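Long-range contact in adenylosuccinate lyase (Francisella tularensis subsp. tularensis, PDB 5HW2), which probably catalyses two fumarate-releasing steps of purine biosynthesis, splitting adenylosuccinate to AMP and fumarate and SAICAR to AICAR and fumarate: residues C[176-181]-C[197-202]. Sequence-based numbering, arbitrary orientation.
Sequences LTVQFS and KAADIL. With K (potassium ion), chain M.
V178 and F180 reach helix 192-202 through similar first torsions: V178 CG1 (chi1 -70°) and F180 CG (chi1 -53°) each stand anti to the carbonyl carbon of their own residue. The two valine branches then part company. V178 CG2 lands on A199 CB at 3.6 Å, the tightest touch of the contact, while V178 CG1 meets L202 CD1 at 3.8 Å, the two side chains crossing at a slant. F180 comes in from the direction opposite to L202. F180 CZ lies 4.1 Å from L202 CD1, a methyl sitting at the ring edge near the ring plane, and F180 CE2 is 3.7 Å from A198 CB, which approaches the ring obliquely. L202 CD1 thus touches both loop side chains.

In this member of the lyase 1 (fumarate lyase) family, the extended loop 176-181 follows helix 151-173 and illustrates how one such loop can serve two neighbourhoods. V178 and F180 face the helix, while Q179 points away and binds a potassium ion through Q179 OE1 at 3.0 Å; S181 OG binds the same potassium ion at 2.7 Å. D96 OD1 and the carbonyl oxygens of T211, Q212 and G182 complete the six ligands. Across the contact all touching residues are buried and the packing is of apolar side chains, with no hydrogen bond between the segments. Helix 16-33 adds V26 against F180, and A29 against L202.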
# COMPACT_ATOMS: atom_id res chain seq x y z
N LEU C 176 24.08 6.33 3.43
CA LEU C 176 23.86 7.11 4.64
C LEU C 176 24.83 8.29 4.69
O LEU C 176 25.92 8.24 4.11
CB LEU C 176 24.04 6.26 5.89
CG LEU C 176 23.12 5.05 6.05
CD1 LEU C 176 23.29 4.44 7.42
CD2 LEU C 176 21.67 5.46 5.81
N THR C 177 24.42 9.34 5.40
CA THR C 177 25.23 10.53 5.57
C THR C 177 25.14 10.99 7.02
O THR C 177 24.46 10.38 7.85
CB THR C 177 24.78 11.66 4.63
OG1 THR C 177 23.37 11.86 4.76
CG2 THR C 177 25.13 11.33 3.18
N VAL C 178 25.84 12.08 7.32
CA VAL C 178 25.70 12.81 8.57
C VAL C 178 25.66 14.30 8.24
O VAL C 178 25.98 14.71 7.12
CB VAL C 178 26.85 12.51 9.57
CG1 VAL C 178 26.73 11.09 10.10
CG2 VAL C 178 28.19 12.73 8.90
N GLN C 179 25.25 15.10 9.21
CA GLN C 179 25.11 16.53 8.97
C GLN C 179 25.37 17.31 10.25
O GLN C 179 25.12 16.83 11.35
CB GLN C 179 23.72 16.88 8.43
CG GLN C 179 22.60 16.63 9.43
CD GLN C 179 21.46 17.62 9.29
OE1 GLN C 179 21.58 18.63 8.59
NE2 GLN C 179 20.35 17.34 9.96
N PHE C 180 25.90 18.53 10.07
CA PHE C 180 26.03 19.55 11.10
C PHE C 180 25.87 20.89 10.38
O PHE C 180 26.84 21.59 10.07
CB PHE C 180 27.35 19.48 11.86
CG PHE C 180 27.65 18.12 12.43
CD1 PHE C 180 27.05 17.70 13.61
CD2 PHE C 180 28.55 17.27 11.81
CE1 PHE C 180 27.34 16.45 14.14
CE2 PHE C 180 28.84 16.03 12.33
CZ PHE C 180 28.23 15.61 13.50
N SER C 181 24.62 21.26 10.10
CA SER C 181 24.33 22.40 9.24
C SER C 181 23.56 23.52 9.92
O SER C 181 23.26 24.53 9.27
CB SER C 181 23.56 21.94 7.99
OG SER C 181 22.24 21.53 8.32
N LYS C 197 35.06 17.76 8.91
CA LYS C 197 36.03 17.11 9.78
C LYS C 197 35.35 16.31 10.88
O LYS C 197 35.86 15.25 11.28
CB LYS C 197 36.98 18.15 10.38
CG LYS C 197 38.08 17.58 11.24
CD LYS C 197 38.78 16.42 10.56
CE LYS C 197 39.22 15.39 11.57
NZ LYS C 197 38.04 14.83 12.28
N ALA C 198 34.22 16.79 11.39
CA ALA C 198 33.46 16.02 12.38
C ALA C 198 32.86 14.76 11.78
O ALA C 198 32.55 13.82 12.53
CB ALA C 198 32.36 16.88 12.99
N ALA C 199 32.67 14.72 10.46
CA ALA C 199 32.12 13.53 9.83
C ALA C 199 33.14 12.40 9.77
O ALA C 199 32.79 11.23 9.93
CB ALA C 199 31.61 13.86 8.43
N ASP C 200 34.41 12.74 9.55
CA ASP C 200 35.39 11.66 9.50
C ASP C 200 35.60 11.03 10.87
O ASP C 200 35.88 9.83 10.96
CB ASP C 200 36.71 12.17 8.92
CG ASP C 200 36.69 12.29 7.43
OD1 ASP C 200 37.72 12.51 6.85
OD2 ASP C 200 35.64 12.15 6.84
N ILE C 201 35.35 11.74 11.96
CA ILE C 201 35.35 11.11 13.28
C ILE C 201 34.29 10.02 13.34
O ILE C 201 34.55 8.90 13.80
CB ILE C 201 35.13 12.16 14.39
CG1 ILE C 201 36.26 13.19 14.38
CG2 ILE C 201 35.03 11.49 15.75
CD1 ILE C 201 36.10 14.28 15.41
N LEU C 202 33.08 10.33 12.86
CA LEU C 202 32.04 9.32 12.78
C LEU C 202 32.35 8.30 11.69
O LEU C 202 32.13 7.10 11.88
CB LEU C 202 30.69 9.98 12.53
CG LEU C 202 30.19 10.93 13.62
CD1 LEU C 202 28.89 11.60 13.21
CD2 LEU C 202 30.02 10.18 14.93
K K M . 20.29 20.86 10.09